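2-dehydropantoate 2-reductase (PDB 3WFI) is a D-mandelate dehydrogenase of the ketopantoate reductase family, an NADH-binding oxidoreductase that interconverts D-2-hydroxy acids and 2-oxo acids. Local coordinates at residues Ala280-Gly285 with Val290-Cys295; Met86-Gln91 with Glu114-Met119; Lys79-Glu84 with Ile274-Gly279; Cys198-Val203 with Glu300-Lys305. All coordinates share one frame; numbering follows the deposited sequence.

Contact 1: residues Ala280-Gly285 with Val290-Cys295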
loop_
_atom_site.group_PDB
_atom_site.type_symbol
_atom_site.label_atom_id
_atom_site.label_comp_id
_atom_site.label_asym_id
_atom_site.label_seq_id
_atom_site.Cartn_x
_atom_site.Cartn_y
_atom_site.Cartn_z
ATOM N N ALA B 280 14.079 2.724 5.896
ATOM C CA ALA B 280 15.391 3.361 5.807
ATOM C C ALA B 280 15.419 4.278 4.602
ATOM O O ALA B 280 15.949 5.385 4.664
ATOM C CB ALA B 280 16.485 2.292 5.721
ATOM N N ILE B 281 14.811 3.823 3.505
ATOM C CA ILE B 281 14.684 4.649 2.300
ATOM C C ILE B 281 13.753 5.848 2.553
ATOM O O ILE B 281 14.045 6.966 2.097
ATOM C CB ILE B 281 14.217 3.803 1.096
ATOM C CG1 ILE B 281 15.259 2.723 0.762
ATOM C CG2 ILE B 281 13.924 4.671 -0.121
ATOM C CD1 ILE B 281 16.675 3.234 0.597
ATOM N N SER B 282 12.662 5.631 3.290
ATOM C CA SER B 282 11.774 6.743 3.672
ATOM C C SER B 282 12.520 7.801 4.483
ATOM O O SER B 282 12.395 8.982 4.217
ATOM C CB SER B 282 10.576 6.241 4.469
ATOM O OG SER B 282 9.754 5.398 3.665
ATOM N N ARG B 283 13.308 7.356 5.461
ATOM C CA ARG B 283 14.087 8.279 6.295
ATOM C C ARG B 283 15.107 9.104 5.502
ATOM O O ARG B 283 15.175 10.328 5.658
ATOM C CB ARG B 283 14.751 7.524 7.452
ATOM C CG ARG B 283 13.762 7.205 8.561
ATOM C CD ARG B 283 14.447 6.680 9.821
ATOM N NE ARG B 283 15.233 5.464 9.614
ATOM C CZ ARG B 283 14.731 4.244 9.450
ATOM N NH1 ARG B 283 13.410 4.033 9.431
ATOM N NH2 ARG B 283 15.564 3.220 9.300
ATOM N N LYS B 284 15.876 8.446 4.647
ATOM C CA LYS B 284 16.812 9.134 3.752
ATOM C C LYS B 284 16.086 10.091 2.802
ATOM O O LYS B 284 16.553 11.213 2.545
ATOM C CB LYS B 284 17.614 8.123 2.921
ATOM C CG LYS B 284 18.671 7.333 3.681
ATOM C CD LYS B 284 19.220 6.208 2.809
ATOM C CE LYS B 284 20.165 5.273 3.561
ATOM N NZ LYS B 284 21.380 5.995 4.004
ATOM N N GLY B 285 14.943 9.655 2.282
ATOM C CA GLY B 285 14.105 10.523 1.426
ATOM C C GLY B 285 13.724 11.837 2.089
ATOM O O GLY B 285 13.820 12.908 1.477
ATOM N N VAL B 290 13.686 13.862 -1.168
ATOM C CA VAL B 290 13.357 12.932 -2.234
ATOM C C VAL B 290 12.071 12.193 -1.850
ATOM O O VAL B 290 11.998 11.566 -0.792
ATOM C CB VAL B 290 14.489 11.900 -2.472
ATOM C CG1 VAL B 290 14.051 10.834 -3.470
ATOM C CG2 VAL B 290 15.755 12.592 -2.968
ATOM N N ALA B 291 11.068 12.255 -2.719
ATOM C CA ALA B 291 9.783 11.648 -2.445
ATOM C C ALA B 291 9.936 10.126 -2.502
ATOM O O ALA B 291 10.506 9.607 -3.448
ATOM C CB ALA B 291 8.756 12.133 -3.449
ATOM N N THR B 292 9.464 9.426 -1.474
ATOM C CA THR B 292 9.482 7.967 -1.444
ATOM C C THR B 292 8.119 7.381 -1.015
ATOM O O THR B 292 8.046 6.590 -0.084
ATOM C CB THR B 292 10.564 7.437 -0.476
ATOM O OG1 THR B 292 10.260 7.889 0.846
ATOM C CG2 THR B 292 11.970 7.909 -0.875
ATOM N N PRO B 293 7.045 7.768 -1.713
ATOM C CA PRO B 293 5.699 7.428 -1.271
ATOM C C PRO B 293 5.403 5.934 -1.226
ATOM O O PRO B 293 4.689 5.504 -0.328
ATOM C CB PRO B 293 4.807 8.126 -2.293
ATOM C CG PRO B 293 5.663 8.268 -3.510
ATOM C CD PRO B 293 7.037 8.520 -2.983
ATOM N N TYR B 294 5.923 5.157 -2.180
ATOM C CA TYR B 294 5.672 3.709 -2.155
ATOM C C TYR B 294 6.370 3.069 -0.947
ATOM O O TYR B 294 5.804 2.219 -0.287
ATOM C CB TYR B 294 6.091 3.019 -3.475
ATOM C CG TYR B 294 5.052 3.072 -4.593
ATOM C CD1 TYR B 294 4.329 4.227 -4.867
ATOM C CD2 TYR B 294 4.800 1.949 -5.372
ATOM C CE1 TYR B 294 3.409 4.265 -5.894
ATOM C CE2 TYR B 294 3.875 1.964 -6.396
ATOM C CZ TYR B 294 3.177 3.127 -6.653
ATOM O OH TYR B 294 2.255 3.170 -7.669
ATOM N N CYS B 295 7.587 3.502 -0.634
ATOM C CA CYS B 295 8.282 3.012 0.570
ATOM C C CYS B 295 7.535 3.442 1.829
ATOM O O CYS B 295 7.386 2.648 2.764
ATOM C CB CYS B 295 9.745 3.489 0.613
ATOM S SG CYS B 295 10.871 2.678 -0.552
#
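Gly285 and Val290 bring the two backbones closest, with 4.4 Å between Gly285 CA and Val290 CA. Ser282 CA and Thr292 CA follow at 5.7 Å, so the chain leaving helix 278-288 doubles back beside it before helix 293-308 begins. One backbone hydrogen bond joins the segments, Val290 N to Gly285 O at 2.8 Å, with an N-H...O angle of 165°. Gly285 presents only its bare CA to Thr292 CG2, 4.1 Å away, which is what lets the threonine lie so near the helix. In Thr292, OG1 sits between the backbone N and the carbonyl carbon (chi1 62°), and this turns CG2 onto Ile281. There Thr292 CG2 meets Ile281 CG2 at 3.9 Å, the two side chains crossing at about a right angle. In the first turn of helix 293-308, Cys295 SG rests 3.7 Å from the same methyl, Ile281 CG2. Ser282 OG packs against Cys295 CB at 3.6 Å, but its main polar partner is Asp296 OD1, which also accepts a hydrogen bond from Thr292 OG1; one carboxylate oxygen thus ties both hydroxyls together. The resulting helical hairpin lies against helix 214-231, where Ile281 touches Phe225 and Glu224 takes the N-H groups of Tyr294 and Cys295. Tyr185 of helix 180-191 also covers Ile281, while the ring of Tyr294 stacks on Phe297 of the second subunit.

Contact 2: residues Met86-Gln91 with Glu114-Met119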
loop_
_atom_site.group_PDB
_atom_site.type_symbol
_atom_site.label_atom_id
_atom_site.label_comp_id
_atom_site.label_asym_id
_atom_site.label_seq_id
_atom_site.Cartn_x
_atom_site.Cartn_y
_atom_site.Cartn_z
ATOM N N MET B 86 22.624 -1.449 20.857
ATOM C CA MET B 86 24.004 -1.902 21.040
ATOM C C MET B 86 24.953 -0.697 21.050
ATOM O O MET B 86 25.752 -0.525 21.976
ATOM C CB MET B 86 24.403 -2.896 19.941
ATOM C CG MET B 86 25.879 -3.297 19.922
ATOM S SD MET B 86 26.423 -4.161 21.415
ATOM C CE MET B 86 25.877 -5.826 21.036
ATOM N N LEU B 87 24.843 0.155 20.045
ATOM C CA LEU B 87 25.695 1.346 19.960
ATOM C C LEU B 87 25.527 2.255 21.163
ATOM O O LEU B 87 26.521 2.722 21.717
ATOM C CB LEU B 87 25.426 2.122 18.668
ATOM C CG LEU B 87 25.919 1.384 17.415
ATOM C CD1 LEU B 87 25.386 2.056 16.157
ATOM C CD2 LEU B 87 27.432 1.313 17.390
ATOM N N GLN B 88 24.277 2.491 21.571
ATOM C CA GLN B 88 23.989 3.288 22.759
ATOM C C GLN B 88 24.688 2.690 23.970
ATOM O O GLN B 88 25.322 3.401 24.732
ATOM C CB GLN B 88 22.469 3.368 23.032
ATOM C CG GLN B 88 21.727 4.376 22.154
ATOM C CD GLN B 88 20.200 4.262 22.248
ATOM O OE1 GLN B 88 19.662 3.401 22.950
ATOM N NE2 GLN B 88 19.501 5.121 21.513
ATOM N N ASP B 89 24.564 1.378 24.133
ATOM C CA ASP B 89 25.197 0.681 25.250
ATOM C C ASP B 89 26.727 0.700 25.239
ATOM O O ASP B 89 27.336 0.698 26.298
ATOM C CB ASP B 89 24.732 -0.775 25.304
ATOM C CG ASP B 89 23.323 -0.919 25.848
ATOM O OD1 ASP B 89 22.828 0.030 26.483
ATOM O OD2 ASP B 89 22.716 -1.984 25.634
ATOM N N ILE B 90 27.353 0.681 24.068
ATOM C CA ILE B 90 28.815 0.565 24.004
ATOM C C ILE B 90 29.533 1.876 23.698
ATOM O O ILE B 90 30.757 1.868 23.511
ATOM C CB ILE B 90 29.267 -0.520 22.997
ATOM C CG1 ILE B 90 29.039 -0.080 21.544
ATOM C CG2 ILE B 90 28.565 -1.838 23.291
ATOM C CD1 ILE B 90 29.550 -1.066 20.513
ATOM N N GLN B 91 28.796 2.994 23.644
ATOM C CA GLN B 91 29.355 4.251 23.126
ATOM C C GLN B 91 30.524 4.799 23.924
ATOM O O GLN B 91 31.317 5.567 23.389
ATOM C CB GLN B 91 28.274 5.339 22.995
ATOM C CG GLN B 91 27.623 5.742 24.306
ATOM C CD GLN B 91 26.425 6.639 24.090
ATOM O OE1 GLN B 91 25.288 6.277 24.414
ATOM N NE2 GLN B 91 26.667 7.802 23.520
ATOM N N GLU B 114 26.345 6.593 12.148
ATOM C CA GLU B 114 26.789 7.998 12.051
ATOM C C GLU B 114 26.489 8.853 13.284
ATOM O O GLU B 114 27.164 9.854 13.534
ATOM C CB GLU B 114 26.179 8.677 10.817
ATOM C CG GLU B 114 26.799 10.030 10.502
ATOM C CD GLU B 114 26.193 10.684 9.277
ATOM O OE1 GLU B 114 24.966 10.574 9.095
ATOM O OE2 GLU B 114 26.955 11.305 8.504
ATOM N N LYS B 115 25.476 8.475 14.052
ATOM C CA LYS B 115 25.167 9.183 15.298
ATOM C C LYS B 115 26.298 9.059 16.318
ATOM O O LYS B 115 26.387 9.874 17.246
ATOM C CB LYS B 115 23.847 8.670 15.897
ATOM C CG LYS B 115 22.627 9.039 15.059
ATOM C CD LYS B 115 21.370 8.231 15.379
ATOM C CE LYS B 115 20.226 8.537 14.410
ATOM N NZ LYS B 115 19.042 7.654 14.632
ATOM N N PHE B 116 27.167 8.058 16.128
ATOM C CA PHE B 116 28.206 7.692 17.111
ATOM C C PHE B 116 29.631 7.877 16.618
ATOM O O PHE B 116 30.527 8.120 17.418
ATOM C CB PHE B 116 28.004 6.230 17.542
ATOM C CG PHE B 116 26.660 5.973 18.156
ATOM C CD1 PHE B 116 26.483 6.051 19.524
ATOM C CD2 PHE B 116 25.566 5.673 17.361
ATOM C CE1 PHE B 116 25.236 5.814 20.097
ATOM C CE2 PHE B 116 24.317 5.435 17.922
ATOM C CZ PHE B 116 24.153 5.514 19.294
ATOM N N VAL B 117 29.847 7.716 15.313
ATOM C CA VAL B 117 31.139 7.982 14.698
ATOM C C VAL B 117 30.918 8.690 13.365
ATOM O O VAL B 117 29.911 8.445 12.697
ATOM C CB VAL B 117 31.995 6.697 14.497
ATOM C CG1 VAL B 117 32.103 5.893 15.793
ATOM C CG2 VAL B 117 31.437 5.831 13.387
ATOM N N PRO B 118 31.852 9.576 12.970
ATOM C CA PRO B 118 31.704 10.220 11.660
ATOM C C PRO B 118 31.776 9.223 10.497
ATOM O O PRO B 118 32.393 8.169 10.616
ATOM C CB PRO B 118 32.886 11.183 11.600
ATOM C CG PRO B 118 33.877 10.643 12.570
ATOM C CD PRO B 118 33.069 10.019 13.665
ATOM N N MET B 119 31.142 9.591 9.393
ATOM C CA MET B 119 31.075 8.783 8.192
ATOM C C MET B 119 32.453 8.330 7.706
ATOM O O MET B 119 32.604 7.199 7.241
ATOM C CB MET B 119 30.363 9.588 7.088
ATOM C CG MET B 119 29.862 8.765 5.916
ATOM S SD MET B 119 28.741 7.441 6.396
ATOM C CE MET B 119 27.346 8.308 7.118
#
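Phe116 reaches from its loop to the surface of helix 80-90 and lays one ring face on Leu87. The start of the path is set at CB: with chi1 at -59°, CG stands anti to the carbonyl carbon and the ring extends toward the helix. At the ring root, Phe116 CG is 4.1 Å from Leu87 CB. Phe116 CD2 stays over Leu87, at 3.8 Å from both its CB and its CD1, while Phe116 CD1 also meets Gln91 CB at 4.0 Å, an approach at the ring edge and near its plane. Further out, Phe116 CE1 comes within 3.7 Å of Leu87 O, and Phe116 CE2 is 3.6 Å from Leu87 CB. The tip, Phe116 CZ, is 3.7 Å from Leu87 CB and also meets Gln88 CG, 3.9 Å away. The centre of the face belongs to Leu87 CB, 3.6 Å from the centroid of the Phe116 ring and only 13° off the ring normal, a well-formed CH-pi contact. No hydrogen bond joins the segments, so shape and dispersion carry the contact. In the Rossmann-type domain the phenylalanine fastens the loop that leads from helix 109-113 into strand 122-127 onto helix 80-90, which lies in the connection between the parallel strands 71-76 and 98-102. Ile94 of strand 94-95 packs on Phe116 as well, and Ile112 and Ile113 of helix 109-113 cover Leu87.

Contact 3: residues Lys79-Glu84 with Ile274-Gly279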
loop_
_atom_site.group_PDB
_atom_site.type_symbol
_atom_site.label_atom_id
_atom_site.label_comp_id
_atom_site.label_asym_id
_atom_site.label_seq_id
_atom_site.Cartn_x
_atom_site.Cartn_y
_atom_site.Cartn_z
ATOM N N LYS B 79 21.888 -7.646 14.702
ATOM C CA LYS B 79 20.743 -7.430 13.808
ATOM C C LYS B 79 20.285 -5.972 13.806
ATOM O O LYS B 79 20.445 -5.252 14.795
ATOM C CB LYS B 79 19.571 -8.341 14.193
ATOM C CG LYS B 79 19.846 -9.808 13.925
ATOM C CD LYS B 79 18.821 -10.722 14.605
ATOM C CE LYS B 79 18.415 -11.863 13.693
ATOM N NZ LYS B 79 17.265 -12.655 14.208
ATOM N N ALA B 80 19.714 -5.549 12.679
ATOM C CA ALA B 80 19.243 -4.171 12.492
ATOM C C ALA B 80 18.430 -3.673 13.688
ATOM O O ALA B 80 18.685 -2.586 14.207
ATOM C CB ALA B 80 18.412 -4.063 11.218
ATOM N N MET B 81 17.484 -4.491 14.141
ATOM C CA MET B 81 16.547 -4.081 15.194
ATOM C C MET B 81 17.219 -3.907 16.565
ATOM O O MET B 81 16.652 -3.275 17.458
ATOM C CB MET B 81 15.350 -5.055 15.281
ATOM C CG MET B 81 14.393 -4.970 14.085
ATOM S SD MET B 81 12.981 -6.106 14.034
ATOM C CE MET B 81 11.991 -5.479 15.385
ATOM N N GLN B 82 18.434 -4.435 16.716
ATOM C CA GLN B 82 19.183 -4.301 17.964
ATOM C C GLN B 82 20.400 -3.353 17.859
ATOM O O GLN B 82 21.053 -3.091 18.858
ATOM C CB GLN B 82 19.621 -5.685 18.424
ATOM C CG GLN B 82 18.468 -6.639 18.722
ATOM C CD GLN B 82 18.909 -8.087 18.826
ATOM O OE1 GLN B 82 19.738 -8.558 18.038
ATOM N NE2 GLN B 82 18.359 -8.806 19.805
ATOM N N LEU B 83 20.667 -2.809 16.671
ATOM C CA LEU B 83 21.906 -2.059 16.404
ATOM C C LEU B 83 22.010 -0.747 17.174
ATOM O O LEU B 83 23.053 -0.438 17.741
ATOM C CB LEU B 83 22.061 -1.761 14.899
ATOM C CG LEU B 83 23.270 -0.887 14.501
ATOM C CD1 LEU B 83 24.590 -1.558 14.860
ATOM C CD2 LEU B 83 23.233 -0.544 13.017
ATOM N N GLU B 84 20.943 0.050 17.171
ATOM C CA GLU B 84 21.016 1.357 17.805
ATOM C C GLU B 84 21.189 1.205 19.306
ATOM O O GLU B 84 21.969 1.929 19.917
ATOM C CB GLU B 84 19.800 2.218 17.462
ATOM C CG GLU B 84 19.855 3.591 18.114
ATOM C CD GLU B 84 19.095 4.631 17.333
ATOM O OE1 GLU B 84 19.552 5.793 17.285
ATOM O OE2 GLU B 84 18.050 4.272 16.752
ATOM N N ILE B 274 10.690 -4.147 8.557
ATOM C CA ILE B 274 10.279 -3.178 7.536
ATOM C C ILE B 274 10.912 -1.782 7.751
ATOM O O ILE B 274 11.300 -1.116 6.777
ATOM C CB ILE B 274 8.737 -3.113 7.410
ATOM C CG1 ILE B 274 8.310 -2.330 6.169
ATOM C CG2 ILE B 274 8.109 -2.513 8.653
ATOM C CD1 ILE B 274 8.570 -3.031 4.859
ATOM N N ASP B 275 11.066 -1.358 9.004
ATOM C CA ASP B 275 11.634 -0.024 9.272
ATOM C C ASP B 275 13.102 0.089 8.864
ATOM O O ASP B 275 13.608 1.202 8.715
ATOM C CB ASP B 275 11.476 0.394 10.736
ATOM C CG ASP B 275 10.043 0.620 11.134
ATOM O OD1 ASP B 275 9.247 1.161 10.324
ATOM O OD2 ASP B 275 9.692 0.273 12.276
ATOM N N TYR B 276 13.771 -1.056 8.675
ATOM C CA TYR B 276 15.179 -1.097 8.296
ATOM C C TYR B 276 15.373 -1.419 6.829
ATOM O O TYR B 276 16.510 -1.481 6.351
ATOM C CB TYR B 276 15.925 -2.100 9.183
ATOM C CG TYR B 276 15.757 -1.691 10.612
ATOM C CD1 TYR B 276 16.581 -0.733 11.172
ATOM C CD2 TYR B 276 14.700 -2.174 11.370
ATOM C CE1 TYR B 276 16.397 -0.309 12.475
ATOM C CE2 TYR B 276 14.500 -1.754 12.677
ATOM C CZ TYR B 276 15.352 -0.814 13.218
ATOM O OH TYR B 276 15.165 -0.386 14.517
ATOM N N ILE B 277 14.268 -1.566 6.096
ATOM C CA ILE B 277 14.332 -1.777 4.662
ATOM C C ILE B 277 13.663 -0.590 3.966
ATOM O O ILE B 277 14.316 0.421 3.715
ATOM C CB ILE B 277 13.741 -3.151 4.264
ATOM C CG1 ILE B 277 14.370 -4.247 5.117
ATOM C CG2 ILE B 277 13.980 -3.430 2.787
ATOM C CD1 ILE B 277 13.631 -5.582 5.074
ATOM N N ASN B 278 12.360 -0.661 3.703
ATOM C CA ASN B 278 11.682 0.470 3.071
ATOM C C ASN B 278 11.726 1.721 3.956
ATOM O O ASN B 278 11.785 2.837 3.452
ATOM C CB ASN B 278 10.248 0.093 2.686
ATOM C CG ASN B 278 10.209 -1.024 1.662
ATOM O OD1 ASN B 278 10.115 -0.771 0.461
ATOM N ND2 ASN B 278 10.347 -2.268 2.124
ATOM N N GLY B 279 11.659 1.525 5.275
ATOM C CA GLY B 279 11.692 2.634 6.237
ATOM C C GLY B 279 12.979 3.424 6.172
ATOM O O GLY B 279 12.986 4.642 6.357
HETATM O O HOH W 1 16.907 1.894 15.442
#
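Tyr276 lays its ring over the peptide link between Ala80 and Met81, in the first part of segment 79-84. Ala80 C stands 4.1 Å above the ring plane, over its centre, with Met81 N offset toward the rim on the same face. Contact is tighter at the two ends of this overlap. Near the ring root, Ala80 CB touches Tyr276 CG at 3.6 Å; farther out, Met81 CG approaches Tyr276 CE2 at 3.5 Å, its side chain crossing that of the tyrosine at about a right angle. The phenol oxygen is linked by water: Tyr276 OH lies 3.0 Å from a water in the plane of the ring, and that water donates to Glu84 OE2 at 2.9 Å. The other carboxylate oxygen, Glu84 OE1, forms a salt bridge with Lys115, so each carboxylate oxygen has a partner of its own. Ile112 of helix 109-113 also touches the tyrosine. The arrangement joins the Rossmann-type nucleotide-binding domain to the helical C-terminal domain, the two-domain architecture of the ketopantoate reductase family. It borders the coenzyme cleft between them: Lys79, Gln82 and Glu273, whose side chain is about 4 Å from that of Met81, belong to the NAD(+) site, which holds no coenzyme in this chain.

Contact 4: residues Cys198-Val203 with Glu300-Lys305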
loop_
_atom_site.group_PDB
_atom_site.type_symbol
_atom_site.label_atom_id
_atom_site.label_comp_id
_atom_site.label_asym_id
_atom_site.label_seq_id
_atom_site.Cartn_x
_atom_site.Cartn_y
_atom_site.Cartn_z
ATOM N N CYS B 198 4.760 -9.424 -0.790
ATOM C CA CYS B 198 4.257 -10.787 -0.522
ATOM C C CYS B 198 3.532 -10.840 0.810
ATOM O O CYS B 198 2.500 -11.505 0.938
ATOM C CB CYS B 198 5.394 -11.801 -0.503
ATOM S SG CYS B 198 6.067 -12.136 -2.122
ATOM N N THR B 199 4.081 -10.126 1.793
ATOM C CA THR B 199 3.494 -10.063 3.123
ATOM C C THR B 199 2.101 -9.441 3.090
ATOM O O THR B 199 1.154 -9.998 3.652
ATOM C CB THR B 199 4.402 -9.282 4.084
ATOM O OG1 THR B 199 5.642 -9.988 4.227
ATOM C CG2 THR B 199 3.753 -9.148 5.448
ATOM N N ILE B 200 1.958 -8.334 2.377
ATOM C CA ILE B 200 0.664 -7.652 2.297
ATOM C C ILE B 200 -0.353 -8.382 1.409
ATOM O O ILE B 200 -1.521 -8.466 1.764
ATOM C CB ILE B 200 0.819 -6.190 1.812
ATOM C CG1 ILE B 200 1.585 -5.390 2.846
ATOM C CG2 ILE B 200 -0.530 -5.531 1.603
ATOM C CD1 ILE B 200 0.841 -5.214 4.139
ATOM N N LEU B 201 0.085 -8.898 0.272
ATOM C CA LEU B 201 -0.842 -9.562 -0.669
ATOM C C LEU B 201 -1.131 -11.027 -0.332
ATOM O O LEU B 201 -2.054 -11.622 -0.902
ATOM C CB LEU B 201 -0.318 -9.441 -2.097
ATOM C CG LEU B 201 -0.315 -8.021 -2.659
ATOM C CD1 LEU B 201 0.548 -7.911 -3.910
ATOM C CD2 LEU B 201 -1.742 -7.568 -2.942
ATOM N N ASP B 202 -0.363 -11.590 0.598
ATOM C CA ASP B 202 -0.492 -12.993 1.008
ATOM C C ASP B 202 -0.217 -13.943 -0.151
ATOM O O ASP B 202 -1.070 -14.757 -0.532
ATOM C CB ASP B 202 -1.863 -13.277 1.643
ATOM C CG ASP B 202 -1.902 -14.627 2.361
ATOM O OD1 ASP B 202 -0.829 -15.146 2.726
ATOM O OD2 ASP B 202 -2.998 -15.181 2.551
ATOM N N VAL B 203 0.984 -13.840 -0.705
ATOM C CA VAL B 203 1.376 -14.615 -1.875
ATOM C C VAL B 203 2.832 -14.999 -1.737
ATOM O O VAL B 203 3.594 -14.312 -1.061
ATOM C CB VAL B 203 1.176 -13.803 -3.192
ATOM C CG1 VAL B 203 -0.300 -13.634 -3.512
ATOM C CG2 VAL B 203 1.853 -12.435 -3.133
ATOM N N GLU B 300 3.847 1.640 6.022
ATOM C CA GLU B 300 2.609 1.862 6.752
ATOM C C GLU B 300 1.683 0.629 6.676
ATOM O O GLU B 300 1.068 0.251 7.673
ATOM C CB GLU B 300 1.918 3.106 6.206
ATOM C CG GLU B 300 2.607 4.396 6.643
ATOM C CD GLU B 300 2.450 5.516 5.650
ATOM O OE1 GLU B 300 1.573 5.417 4.757
ATOM O OE2 GLU B 300 3.226 6.485 5.755
ATOM N N LEU B 301 1.585 0.018 5.493
ATOM C CA LEU B 301 0.721 -1.146 5.321
ATOM C C LEU B 301 1.203 -2.368 6.105
ATOM O O LEU B 301 0.391 -3.076 6.732
ATOM C CB LEU B 301 0.607 -1.510 3.844
ATOM C CG LEU B 301 -0.266 -0.585 3.016
ATOM C CD1 LEU B 301 0.003 -0.802 1.526
ATOM C CD2 LEU B 301 -1.732 -0.800 3.358
ATOM N N VAL B 302 2.507 -2.603 6.099
ATOM C CA VAL B 302 3.068 -3.741 6.831
ATOM C C VAL B 302 2.840 -3.551 8.318
ATOM O O VAL B 302 2.461 -4.490 9.020
ATOM C CB VAL B 302 4.548 -3.965 6.494
ATOM C CG1 VAL B 302 5.187 -4.966 7.439
ATOM C CG2 VAL B 302 4.686 -4.441 5.059
ATOM N N HIS B 303 3.037 -2.326 8.808
ATOM C CA HIS B 303 2.747 -2.051 10.217
ATOM C C HIS B 303 1.278 -2.262 10.567
ATOM O O HIS B 303 0.961 -2.810 11.630
ATOM C CB HIS B 303 3.214 -0.636 10.601
ATOM C CG HIS B 303 4.687 -0.509 10.783
ATOM N ND1 HIS B 303 5.456 -1.451 11.447
ATOM C CD2 HIS B 303 5.542 0.465 10.397
ATOM C CE1 HIS B 303 6.715 -1.059 11.445
ATOM N NE2 HIS B 303 6.791 0.098 10.819
ATOM N N ALA B 304 0.378 -1.805 9.694
ATOM C CA ALA B 304 -1.049 -2.024 9.892
ATOM C C ALA B 304 -1.386 -3.525 9.929
ATOM O O ALA B 304 -2.247 -3.959 10.708
ATOM C CB ALA B 304 -1.860 -1.325 8.810
ATOM N N LYS B 305 -0.695 -4.307 9.101
ATOM C CA LYS B 305 -0.942 -5.752 9.050
ATOM C C LYS B 305 -0.434 -6.414 10.342
ATOM O O LYS B 305 -1.127 -7.255 10.918
ATOM C CB LYS B 305 -0.261 -6.382 7.838
ATOM C CG LYS B 305 -0.573 -7.873 7.624
ATOM C CD LYS B 305 -2.025 -8.123 7.243
ATOM C CE LYS B 305 -2.270 -9.597 6.940
ATOM N NZ LYS B 305 -3.651 -9.837 6.467
HETATM O O HOH W 2 -3.557 -8.924 3.981
#
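Lys305 NZ is held by two partners, a water bridging to Ile200 and Leu201 O of the second subunit. The water accepts from Lys305 NZ at 2.7 Å and lies 3.0 Å from Ile200 O, to which it can donate, so the ammonium is tied to the end of helix 194-201 in both chains. A bend at chi2 (67°) brings the otherwise extended lysine chain round to that position. Asp202, just past the helix, uses its OD1 for a hydrogen bond with Tyr262 OH of helix 260-267. Apart from the polar link through Lys305, the contact is apolar and is carried by Ile200, which aims its delta methyl at the backbone of helix 293-308. Ile200 CD1 comes to 3.4 Å from Leu301 O and 3.7 Å from Leu301 CB, the two side chains crossing at about a right angle. One bond back, Ile200 CG1 meets Val302 CG2 at 3.9 Å. One turn further along helix 293-308, Lys305 CB adds a further contact, 4.0 Å from Ile200 CD1. Helix 260-267 borders the site through Leu265, which touches both Thr199 and Lys305. Across the dimer, Ile200 packs on Ile200 of the second subunit and Glu300 forms a salt bridge with Lys216 of that subunit. This is helix-on-helix packing of the C-terminal 6-phosphogluconate-dehydrogenase-like domain, at the face where the two subunits meet.

The contacts form a path from the nucleotide-binding domain to the dimer interface. Contacts 2 and 3 share helix 80-90 and meet through the Lys115-Glu84 salt bridge, their centres 15 Å apart. Contact 3 joins the two domains beside the coenzyme site, to which its segment 79-84 contributes Lys79 and Gln82. From there Asp275 reaches both ways: its O receives Arg283 NH2 of contact 1 at 2.9 Å, and its OD1 lies 2.7 Å from His303 NE2 of contact 4, a probable hydrogen bond. Contacts 1 and 4 both use helix 293-308 and touch the second subunit, yet their nearest atoms stay about 5 Å apart. Contacts 2 and 4, with centres 32 Å apart, mark the ends of the path.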